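PDB 1VE0: YjbQ family protein from Sulfolobus tokodaii, which is of unknown function but binds zinc, and belongs to the uncharacterised UPF0047 (YjbQ) family. Local coordinates for residues K67-D72 / A86-A91; R13-S18 / I80-H85; I114-F119 / R123-L128; I49-E52 / G56-K59; R97-P100 / K105-L108. All blocks are in the same frame, centred on the assembly; numbering follows the deposited sequence.

Interaction 1 (K67-D72 / A86-A91); sequences KLVPPD and AHVISA. With ZN (zinc ion), chain C.
V69, the first residue to leave helical geometry at the end of helix 55-68, puts both of its methyls against helix 84-93. CG1 lies 4.0 Å from V88 CG1, and CG2 is just as far from CD1 of I89, so the valine meets two successive residues of the helix and the branched side chains cross at a slant. With CG1 of V69 anti to the backbone N (chi1 -171°), that methyl faces V88, while CG2 reaches I89 and also lies near V88 CG1. This is the close part of the contact, buried and wholly apolar. L68 comes less near, and K67 and D72 at the two ends are exposed. With alanine here both methyls are gone, and a gap facing V88 and I89 is likely to open. On helix 84-93 the residue before V88 is H87, whose NE2 binds the zinc ion at 2.3 Å, while its ND1 is hydrogen-bonded to N51 of the second subunit. The contact thus joins the C-terminal end of helix 55-68 to the flank of helix 84-93, with F75 beside V69, F119 against S90, and W64 of the second subunit packed on V88.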
# COMPACT_ATOMS: atom_id res chain seq x y z
N LYS A 67 17.02 -5.28 7.78
CA LYS A 67 17.70 -6.25 6.93
C LYS A 67 17.51 -5.91 5.46
O LYS A 67 18.43 -6.06 4.65
CB LYS A 67 17.18 -7.67 7.18
CG LYS A 67 17.50 -8.26 8.53
CD LYS A 67 17.09 -9.74 8.56
CE LYS A 67 17.44 -10.40 9.89
NZ LYS A 67 16.75 -9.75 11.03
N LEU A 68 16.31 -5.48 5.10
CA LEU A 68 16.00 -5.15 3.72
C LEU A 68 16.68 -3.86 3.26
O LEU A 68 17.18 -3.79 2.14
CB LEU A 68 14.49 -5.03 3.56
CG LEU A 68 13.74 -6.31 3.93
CD1 LEU A 68 12.24 -6.03 4.01
CD2 LEU A 68 14.04 -7.38 2.88
N VAL A 69 16.68 -2.86 4.13
CA VAL A 69 17.29 -1.57 3.80
C VAL A 69 18.16 -1.12 4.98
O VAL A 69 17.75 -0.30 5.80
CB VAL A 69 16.21 -0.51 3.53
CG1 VAL A 69 16.86 0.76 2.97
CG2 VAL A 69 15.18 -1.06 2.55
N PRO A 70 19.39 -1.66 5.09
CA PRO A 70 20.33 -1.33 6.16
C PRO A 70 20.56 0.17 6.34
O PRO A 70 20.87 0.88 5.39
CB PRO A 70 21.61 -2.05 5.73
CG PRO A 70 21.08 -3.25 5.02
CD PRO A 70 19.98 -2.65 4.17
N PRO A 71 20.40 0.67 7.58
CA PRO A 71 20.60 2.10 7.87
C PRO A 71 22.03 2.53 7.53
O PRO A 71 22.30 3.69 7.25
CB PRO A 71 20.34 2.18 9.37
CG PRO A 71 19.41 1.05 9.63
CD PRO A 71 19.97 -0.05 8.78
N ASP A 72 22.94 1.56 7.56
CA ASP A 72 24.35 1.80 7.29
C ASP A 72 24.61 1.68 5.80
O ASP A 72 25.75 1.77 5.34
CB ASP A 72 25.18 0.75 8.04
CG ASP A 72 24.42 0.16 9.21
OD1 ASP A 72 24.74 0.52 10.37
OD2 ASP A 72 23.49 -0.65 8.98
N ALA A 86 15.25 5.24 6.10
CA ALA A 86 13.89 5.41 6.60
C ALA A 86 12.95 5.85 5.48
O ALA A 86 11.79 5.41 5.42
CB ALA A 86 13.88 6.44 7.73
N HIS A 87 13.46 6.71 4.60
CA HIS A 87 12.69 7.21 3.47
C HIS A 87 12.35 6.06 2.52
O HIS A 87 11.20 5.90 2.09
CB HIS A 87 13.49 8.27 2.70
CG HIS A 87 13.48 9.62 3.35
ND1 HIS A 87 12.37 10.44 3.33
CD2 HIS A 87 14.45 10.30 4.01
CE1 HIS A 87 12.66 11.57 3.95
NE2 HIS A 87 13.91 11.51 4.36
N VAL A 88 13.36 5.27 2.19
CA VAL A 88 13.20 4.16 1.28
C VAL A 88 12.24 3.08 1.77
O VAL A 88 11.30 2.70 1.06
CB VAL A 88 14.57 3.51 0.96
CG1 VAL A 88 14.37 2.21 0.19
CG2 VAL A 88 15.42 4.48 0.17
N ILE A 89 12.46 2.57 2.97
CA ILE A 89 11.58 1.51 3.47
C ILE A 89 10.16 2.03 3.69
O ILE A 89 9.19 1.32 3.42
CB ILE A 89 12.14 0.87 4.76
CG1 ILE A 89 11.35 -0.40 5.09
CG2 ILE A 89 12.12 1.87 5.92
CD1 ILE A 89 11.44 -1.47 4.02
N SER A 90 10.03 3.27 4.15
CA SER A 90 8.71 3.88 4.37
C SER A 90 7.94 4.06 3.05
O SER A 90 6.71 3.95 3.02
CB SER A 90 8.83 5.25 5.05
OG SER A 90 9.22 5.14 6.42
N ALA A 91 8.65 4.38 1.97
CA ALA A 91 8.01 4.58 0.68
C ALA A 91 7.47 3.25 0.17
O ALA A 91 6.37 3.18 -0.38
CB ALA A 91 9.00 5.16 -0.33
ZN ZN C . 15.66 12.93 5.02
O HOH W 1 14.79 14.86 4.85

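Interaction 2 (R13-S18 / I80-H85); sequences RSRFDS and IDNNGH. With ZN (zinc ion), chain C.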
# COMPACT_ATOMS: atom_id res chain seq x y z
N ARG A 13 9.90 6.16 20.80
CA ARG A 13 10.95 6.08 21.80
C ARG A 13 12.34 5.69 21.37
O ARG A 13 13.23 5.62 22.21
CB ARG A 13 10.49 5.11 22.88
CG ARG A 13 9.02 5.26 23.26
CD ARG A 13 8.43 3.96 23.79
NE ARG A 13 8.22 2.96 22.74
CZ ARG A 13 7.57 1.81 22.94
NH1 ARG A 13 7.42 0.94 21.95
NH2 ARG A 13 7.07 1.53 24.14
N SER A 14 12.53 5.44 20.09
CA SER A 14 13.83 5.01 19.61
C SER A 14 13.96 5.32 18.13
O SER A 14 13.00 5.79 17.52
CB SER A 14 13.97 3.51 19.87
OG SER A 14 15.32 3.09 19.81
N ARG A 15 15.13 5.06 17.54
CA ARG A 15 15.29 5.30 16.11
C ARG A 15 14.30 4.39 15.40
O ARG A 15 13.54 4.84 14.53
CB ARG A 15 16.70 4.97 15.66
CG ARG A 15 16.97 5.36 14.23
CD ARG A 15 18.33 4.89 13.79
NE ARG A 15 18.85 5.71 12.70
CZ ARG A 15 19.98 5.44 12.05
NH1 ARG A 15 20.39 6.24 11.08
NH2 ARG A 15 20.68 4.36 12.36
N PHE A 16 14.31 3.12 15.79
CA PHE A 16 13.39 2.11 15.25
C PHE A 16 12.40 1.80 16.36
O PHE A 16 12.79 1.44 17.46
CB PHE A 16 14.16 0.85 14.86
CG PHE A 16 14.94 0.99 13.58
CD1 PHE A 16 14.38 0.63 12.36
CD2 PHE A 16 16.22 1.54 13.59
CE1 PHE A 16 15.08 0.81 11.17
CE2 PHE A 16 16.92 1.73 12.40
CZ PHE A 16 16.35 1.37 11.19
N ASP A 17 11.12 1.94 16.07
CA ASP A 17 10.10 1.69 17.08
C ASP A 17 8.82 1.24 16.40
O ASP A 17 8.61 1.50 15.21
CB ASP A 17 9.86 2.97 17.88
CG ASP A 17 9.23 2.72 19.23
OD1 ASP A 17 9.11 1.54 19.63
OD2 ASP A 17 8.87 3.72 19.90
N SER A 18 7.97 0.56 17.15
CA SER A 18 6.70 0.09 16.61
C SER A 18 5.65 0.32 17.69
O SER A 18 5.81 -0.08 18.84
CB SER A 18 6.78 -1.39 16.21
OG SER A 18 7.41 -2.17 17.21
N ILE A 80 22.76 14.94 2.78
CA ILE A 80 21.98 16.00 3.43
C ILE A 80 21.50 15.64 4.83
O ILE A 80 21.52 16.47 5.72
CB ILE A 80 20.73 16.35 2.59
CG1 ILE A 80 21.15 16.81 1.20
CG2 ILE A 80 19.92 17.43 3.31
CD1 ILE A 80 19.98 17.17 0.31
N ASP A 81 21.07 14.39 5.00
CA ASP A 81 20.54 13.91 6.27
C ASP A 81 20.73 12.39 6.27
O ASP A 81 20.54 11.75 5.24
CB ASP A 81 19.06 14.28 6.35
CG ASP A 81 18.41 13.89 7.65
OD1 ASP A 81 17.23 14.27 7.86
OD2 ASP A 81 19.06 13.21 8.47
N ASN A 82 21.07 11.81 7.42
CA ASN A 82 21.33 10.37 7.50
C ASN A 82 20.13 9.46 7.76
O ASN A 82 20.19 8.56 8.60
CB ASN A 82 22.40 10.10 8.57
CG ASN A 82 21.90 10.38 9.97
OD1 ASN A 82 21.27 11.40 10.23
ND2 ASN A 82 22.17 9.45 10.89
N ASN A 83 19.03 9.68 7.05
CA ASN A 83 17.85 8.85 7.23
C ASN A 83 17.31 8.33 5.90
O ASN A 83 16.12 8.08 5.77
CB ASN A 83 16.76 9.62 7.98
CG ASN A 83 16.31 10.86 7.24
OD1 ASN A 83 16.84 11.18 6.18
ND2 ASN A 83 15.33 11.56 7.80
N GLY A 84 18.19 8.18 4.92
CA GLY A 84 17.78 7.68 3.62
C GLY A 84 17.10 6.32 3.70
O GLY A 84 16.16 6.03 2.94
N HIS A 85 17.57 5.48 4.61
CA HIS A 85 16.99 4.16 4.78
C HIS A 85 15.54 4.27 5.23
O HIS A 85 14.69 3.49 4.80
CB HIS A 85 17.76 3.36 5.84
CG HIS A 85 17.48 3.81 7.24
ND1 HIS A 85 17.97 4.99 7.75
CD2 HIS A 85 16.67 3.30 8.19
CE1 HIS A 85 17.47 5.19 8.95
NE2 HIS A 85 16.68 4.18 9.25
ZN ZN C . 15.66 12.93 5.02
O HOH W 1 14.79 14.86 4.85
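The zinc site borders this contact, where the loop ahead of strand 17-20 reaches the start of helix 84-93 and R15 and F16 meet H85. CZ of F16 comes within 3.4 Å of H85 NE2, the two rings approaching from opposite directions with their planes 38° apart and their centroids 5.4 Å from each other, an oblique pair. R15 stretches out from CG to NE and lays one face of its guanidinium over CE1 of H85, 3.8 Å from NH1, while the carbonyl O of N82 sits at the guanidinium edge. H85 is turned so that CG lies between its backbone N and carbonyl carbon (chi1 74°), which points the ring at the loop; its NE2 is hydrogen-bonded to the backbone O of F119. N82 is the centre of an inverse gamma turn that leads into the helix, and N83 takes the N-cap position without a capping bond from its side chain. Instead N83 OD1 binds the zinc ion at 2.4 Å, alongside H77, H87 and a water, and its ND2 is hydrogen-bonded to D120. R13 of the loop grips the carboxylate of D17 at the start of strand 17-20 side-on, NE to OD2 at 3.0 Å and NH1 to OD1 at 2.9 Å, both on syn lone pairs; OD2 also takes the backbone N of R13.

Interaction 3 (I114-F119 / R123-L128); sequences IILLEF and RTRTVL. With SO4 (sulfate ion), chain B.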
# COMPACT_ATOMS: atom_id res chain seq x y z
N ILE A 114 -3.62 -1.83 14.20
CA ILE A 114 -3.10 -0.76 13.36
C ILE A 114 -1.77 -0.41 14.01
O ILE A 114 -1.72 -0.07 15.18
CB ILE A 114 -4.06 0.43 13.37
CG1 ILE A 114 -5.43 -0.04 12.86
CG2 ILE A 114 -3.50 1.57 12.48
CD1 ILE A 114 -6.52 1.01 12.93
N ILE A 115 -0.69 -0.52 13.25
CA ILE A 115 0.63 -0.28 13.80
C ILE A 115 1.44 0.82 13.11
O ILE A 115 1.49 0.88 11.88
CB ILE A 115 1.46 -1.59 13.73
CG1 ILE A 115 0.77 -2.67 14.56
CG2 ILE A 115 2.89 -1.34 14.19
CD1 ILE A 115 1.20 -4.08 14.22
N LEU A 116 2.06 1.69 13.90
CA LEU A 116 2.92 2.73 13.32
C LEU A 116 4.36 2.21 13.41
O LEU A 116 4.79 1.79 14.48
CB LEU A 116 2.80 4.06 14.09
CG LEU A 116 3.91 5.10 13.82
CD1 LEU A 116 3.87 5.56 12.38
CD2 LEU A 116 3.72 6.28 14.74
N LEU A 117 5.08 2.22 12.30
CA LEU A 117 6.47 1.76 12.27
C LEU A 117 7.34 2.99 12.09
O LEU A 117 7.15 3.77 11.15
CB LEU A 117 6.71 0.75 11.12
CG LEU A 117 6.01 -0.62 11.21
CD1 LEU A 117 6.44 -1.48 10.00
CD2 LEU A 117 6.39 -1.34 12.51
N GLU A 118 8.28 3.16 13.01
CA GLU A 118 9.19 4.31 13.04
C GLU A 118 10.59 3.85 12.63
O GLU A 118 11.08 2.84 13.12
CB GLU A 118 9.20 4.87 14.47
CG GLU A 118 10.26 5.92 14.79
CD GLU A 118 10.05 7.21 14.04
OE1 GLU A 118 10.44 7.27 12.85
OE2 GLU A 118 9.50 8.17 14.64
N PHE A 119 11.21 4.60 11.72
CA PHE A 119 12.55 4.26 11.26
C PHE A 119 13.52 5.43 11.43
O PHE A 119 14.68 5.30 11.09
CB PHE A 119 12.51 3.86 9.77
CG PHE A 119 11.47 2.82 9.46
CD1 PHE A 119 10.31 3.17 8.79
CD2 PHE A 119 11.64 1.51 9.87
CE1 PHE A 119 9.32 2.22 8.53
CE2 PHE A 119 10.66 0.55 9.63
CZ PHE A 119 9.50 0.91 8.96
N ARG A 123 10.71 10.65 17.89
CA ARG A 123 9.98 11.81 17.42
C ARG A 123 8.51 11.78 17.81
O ARG A 123 7.97 10.73 18.16
CB ARG A 123 10.05 11.90 15.89
CG ARG A 123 11.25 12.64 15.34
CD ARG A 123 10.86 13.32 14.04
NE ARG A 123 11.43 12.66 12.87
CZ ARG A 123 11.14 13.02 11.62
NH1 ARG A 123 11.70 12.38 10.60
NH2 ARG A 123 10.29 14.00 11.40
N THR A 124 7.87 12.94 17.75
CA THR A 124 6.44 13.00 18.01
C THR A 124 5.87 12.88 16.61
O THR A 124 6.12 13.73 15.75
CB THR A 124 6.00 14.34 18.63
OG1 THR A 124 6.46 14.40 19.99
CG2 THR A 124 4.47 14.45 18.63
N ARG A 125 5.15 11.80 16.36
CA ARG A 125 4.56 11.57 15.06
C ARG A 125 3.08 11.87 15.08
O ARG A 125 2.39 11.58 16.06
CB ARG A 125 4.78 10.11 14.62
CG ARG A 125 6.24 9.73 14.48
CD ARG A 125 6.94 10.64 13.46
NE ARG A 125 8.18 10.04 12.98
CZ ARG A 125 8.79 10.40 11.86
NH1 ARG A 125 9.92 9.81 11.49
NH2 ARG A 125 8.27 11.36 11.10
N THR A 126 2.60 12.44 13.99
CA THR A 126 1.19 12.77 13.91
C THR A 126 0.48 11.79 12.98
O THR A 126 0.98 11.49 11.89
CB THR A 126 0.98 14.18 13.37
OG1 THR A 126 1.60 15.12 14.26
CG2 THR A 126 -0.51 14.50 13.24
N VAL A 127 -0.66 11.28 13.41
CA VAL A 127 -1.44 10.37 12.58
C VAL A 127 -2.77 11.02 12.22
O VAL A 127 -3.49 11.52 13.08
CB VAL A 127 -1.75 9.04 13.31
CG1 VAL A 127 -2.63 8.15 12.43
CG2 VAL A 127 -0.45 8.32 13.65
N LEU A 128 -3.09 11.05 10.93
CA LEU A 128 -4.38 11.59 10.50
C LEU A 128 -5.32 10.43 10.17
O LEU A 128 -4.95 9.51 9.42
CB LEU A 128 -4.21 12.47 9.26
CG LEU A 128 -5.48 12.74 8.44
CD1 LEU A 128 -6.46 13.63 9.22
CD2 LEU A 128 -5.08 13.42 7.13
S SO4 B . 9.14 13.49 8.04
O1 SO4 B . 8.28 14.36 8.88
O2 SO4 B . 8.88 12.08 8.36
O3 SO4 B . 10.55 13.80 8.34
O4 SO4 B . 8.85 13.73 6.61
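R125 lays the edge of its guanidinium against the carboxylate of E118 in a two-pronged, side-on salt bridge. The pair joins strand 113-118 of the three-stranded antiparallel sheet to strand 124-133 of the five-stranded one, so it spans the space between two sheets. NE of R125 reaches E118 OE2 at 2.8 Å, nearly straight (172°) and in the guanidinium plane, while NH1 reaches OE1 at 2.9 Å; both oxygens are met on their syn sides, and the two flat groups are 32° apart. Both side chains bend at chi2 and cross at about a right angle. Two residues back along the strand, CD2 of L116 touches R125 CB at 4.0 Å. The salt bridge is buried, and both partners have further bonds: E118 OE2 with T12, OE1 with the backbone N of D120, and R125 NH1 with T45. A leucine here has no donors, and would probably leave the buried E118 carboxylate without its charged mate and the sulfate less firmly held. That ion, probably from the crystallisation liquor, sits at the far edge of the R125 guanidinium, NH2 to O2 at 2.9 Å. NH2 of R125 lies 3.3 Å above the centre of the R123 guanidinium plane, and both arginines serve the anion: R123 NH1 donates to sulfate O3 at 2.9 Å.

Interaction 4 (I49-E52 / G56-K59); sequences IINE and GLMK
The flat amide of N51 and the branched end of L57 cross at about a right angle, OD1 of N51 coming 4.2 Å from L57 CD2. That same OD1 accepts the backbone N-H of E52 at 2.9 Å; the N-H comes in almost perpendicular to the C=O bond (93°) and 31° out of the amide plane, which helps hold the group in its turned position. OD1 is also hydrogen-bonded to H87 of the third subunit, and ND2 to the backbone O of T44 there, so the amide is tied down at both of its polar atoms. L57 CD2 is the atom that does most of the touching: it lies 3.5 Å from the carbonyl O of E52 and 3.8 Å from E52 CB. E52 continues in extended form beyond CB. No hydrogen bond links the two segments; the contact is packing of a leucine methyl on the E52 carbonyl and CB, with H87 of the third subunit lying on L57. The geometry is that of a strand running into a short connection and then the first turns of helix 55-68, at a subunit interface where E52, a zinc ligand in another structure of this protein, has its side chain about 4 Å from a zinc ion without being bound to it in this model.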
# COMPACT_ATOMS: atom_id res chain seq x y z
N ILE A 49 1.09 0.04 8.96
CA ILE A 49 0.81 -1.32 8.50
C ILE A 49 -0.34 -1.81 9.35
O ILE A 49 -0.58 -1.24 10.42
CB ILE A 49 1.98 -2.33 8.73
CG1 ILE A 49 2.23 -2.51 10.23
CG2 ILE A 49 3.25 -1.86 8.02
CD1 ILE A 49 3.28 -3.56 10.56
N ILE A 50 -1.06 -2.82 8.87
CA ILE A 50 -2.14 -3.45 9.64
C ILE A 50 -1.67 -4.89 9.82
O ILE A 50 -1.60 -5.64 8.86
CB ILE A 50 -3.49 -3.51 8.88
CG1 ILE A 50 -3.90 -2.13 8.38
CG2 ILE A 50 -4.58 -4.08 9.81
CD1 ILE A 50 -3.99 -1.07 9.46
N ASN A 51 -1.31 -5.26 11.05
CA ASN A 51 -0.87 -6.62 11.29
C ASN A 51 -0.96 -7.03 12.76
O ASN A 51 -1.60 -6.36 13.55
CB ASN A 51 0.55 -6.81 10.75
CG ASN A 51 0.76 -8.18 10.14
OD1 ASN A 51 1.07 -9.14 10.84
ND2 ASN A 51 0.56 -8.28 8.83
N GLU A 52 -0.32 -8.14 13.13
CA GLU A 52 -0.43 -8.59 14.52
C GLU A 52 0.60 -7.91 15.41
O GLU A 52 1.78 -7.84 15.09
CB GLU A 52 -0.28 -10.12 14.60
CG GLU A 52 -0.54 -10.68 15.99
CD GLU A 52 -0.40 -12.19 16.07
OE1 GLU A 52 -0.44 -12.73 17.20
OE2 GLU A 52 -0.26 -12.85 15.02
N GLY A 56 7.02 -10.40 19.93
CA GLY A 56 8.16 -10.72 19.09
C GLY A 56 8.07 -10.10 17.71
O GLY A 56 9.04 -9.54 17.19
N LEU A 57 6.88 -10.19 17.12
CA LEU A 57 6.62 -9.66 15.79
C LEU A 57 6.85 -8.14 15.76
O LEU A 57 7.35 -7.60 14.78
CB LEU A 57 5.19 -10.02 15.40
CG LEU A 57 4.80 -10.27 13.95
CD1 LEU A 57 5.74 -11.27 13.30
CD2 LEU A 57 3.36 -10.77 13.93
N MSE A 58 6.51 -7.45 16.84
CA MSE A 58 6.71 -6.01 16.89
C MSE A 58 8.19 -5.69 16.72
O MSE A 58 8.55 -4.62 16.23
CB MSE A 58 6.16 -5.44 18.20
CG MSE A 58 4.64 -5.42 18.26
SE MSE A 58 3.88 -4.22 16.90
CE MSE A 58 3.80 -2.62 18.02
N LYS A 59 9.06 -6.63 17.10
CA LYS A 59 10.49 -6.46 16.94
C LYS A 59 10.88 -6.87 15.50
O LYS A 59 11.65 -6.19 14.83
CB LYS A 59 11.27 -7.33 17.93
CG LYS A 59 11.18 -6.93 19.39
CD LYS A 59 12.09 -7.83 20.21
CE LYS A 59 12.13 -7.48 21.68
NZ LYS A 59 10.91 -7.93 22.40

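Interaction 5 (R97-P100 / K105-L108); sequences RVVP and KLDL
P100 O accepts the backbone N-H of D107 at 2.8 Å, almost straight (170°), with the donor tilted 30° out of the carbonyl plane. This is the one hydrogen bond between the two segments. Beside it the proline ring leans on the aspartate: CG of P100 is 3.6 Å from D107 CB and 3.5 Å from D107 O, the two side chains crossing at about a right angle. OD1 of D107 forms a salt bridge with K42 of the third subunit, so its polar end is taken up by another chain. V99 uses a single methyl for the apolar part: CG1 lies 3.7 Å from L108 CD2 and 4.0 Å from L106 CD2, set between the ends of two leucines that cross it at a slant. Beyond them L106 packs on T22, V25 and S26 of helix 22-28 and, like V99, on I114. L108 N bonds weakly back to L106 O, and D107 is the centre of an inverse gamma turn, which bends the chain away just after its bond to P100. Strands 96-102 and 105-106 form an antiparallel beta hairpin whose short second strand lies, within this chain, at the border of the five-stranded sheet.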
# COMPACT_ATOMS: atom_id res chain seq x y z
N ARG A 97 -2.94 3.12 5.32
CA ARG A 97 -3.60 1.82 5.28
C ARG A 97 -5.09 2.11 5.46
O ARG A 97 -5.45 3.10 6.10
CB ARG A 97 -3.12 0.91 6.42
CG ARG A 97 -1.75 0.29 6.18
CD ARG A 97 -1.81 -0.69 5.01
NE ARG A 97 -0.55 -1.41 4.83
CZ ARG A 97 0.52 -0.91 4.20
NH1 ARG A 97 0.48 0.32 3.70
NH2 ARG A 97 1.60 -1.66 4.04
N VAL A 98 -5.95 1.27 4.89
CA VAL A 98 -7.38 1.47 5.05
C VAL A 98 -7.94 0.44 6.01
O VAL A 98 -7.46 -0.70 6.07
CB VAL A 98 -8.13 1.36 3.71
CG1 VAL A 98 -7.66 2.44 2.76
CG2 VAL A 98 -7.90 0.01 3.10
N VAL A 99 -8.93 0.84 6.79
CA VAL A 99 -9.57 -0.07 7.73
C VAL A 99 -11.06 0.17 7.55
O VAL A 99 -11.52 1.30 7.58
CB VAL A 99 -9.16 0.20 9.20
CG1 VAL A 99 -9.80 -0.84 10.11
CG2 VAL A 99 -7.65 0.12 9.34
N PRO A 100 -11.83 -0.90 7.30
CA PRO A 100 -13.26 -0.66 7.13
C PRO A 100 -13.89 -0.38 8.48
O PRO A 100 -13.38 -0.79 9.51
CB PRO A 100 -13.77 -1.96 6.51
CG PRO A 100 -12.80 -3.00 7.08
CD PRO A 100 -11.46 -2.30 7.03
N LYS A 105 -17.65 0.67 14.48
CA LYS A 105 -16.38 0.13 14.98
C LYS A 105 -15.39 -0.28 13.87
O LYS A 105 -15.79 -0.56 12.75
CB LYS A 105 -16.64 -1.11 15.85
CG LYS A 105 -17.76 -0.94 16.85
CD LYS A 105 -17.84 -2.13 17.80
CE LYS A 105 -18.32 -3.39 17.11
NZ LYS A 105 -18.34 -4.56 18.04
N LEU A 106 -14.11 -0.33 14.21
CA LEU A 106 -13.10 -0.76 13.24
C LEU A 106 -13.37 -2.24 12.95
O LEU A 106 -13.48 -3.05 13.87
CB LEU A 106 -11.70 -0.62 13.83
CG LEU A 106 -11.25 0.81 14.15
CD1 LEU A 106 -9.85 0.77 14.78
CD2 LEU A 106 -11.24 1.63 12.87
N ASP A 107 -13.48 -2.60 11.68
CA ASP A 107 -13.74 -3.97 11.28
C ASP A 107 -12.40 -4.67 11.08
O ASP A 107 -11.88 -4.75 9.96
CB ASP A 107 -14.59 -3.96 10.00
CG ASP A 107 -15.00 -5.35 9.54
OD1 ASP A 107 -15.07 -6.26 10.39
OD2 ASP A 107 -15.27 -5.53 8.33
N LEU A 108 -11.85 -5.18 12.18
CA LEU A 108 -10.55 -5.85 12.19
C LEU A 108 -10.63 -7.36 12.37
O LEU A 108 -11.51 -7.87 13.07
CB LEU A 108 -9.69 -5.27 13.32
CG LEU A 108 -9.38 -3.77 13.17
CD1 LEU A 108 -8.94 -3.15 14.50
CD2 LEU A 108 -8.31 -3.62 12.10

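From the N terminus, the loop at 13-18 waits longest for its partner: interaction 2 closes only at 80-85, and interaction 4 opens and closes within that span, where strand 46-51 passes through a short connection to helix 55-68. Interaction 1 starts at the end of that helix, before interaction 2 has closed, and finishes on helix 84-93, so the two cross. Interaction 5, a local hairpin, and interaction 3 follow in series. Interactions 2, 3 and 4 all reach the three-stranded sheet, in which strand 113-118 lies between 17-20 and 46-51; interaction 3 carries it across to the five-stranded sheet that interaction 5 borders. Interactions 1 and 2 share helix 84-93 and the zinc ion.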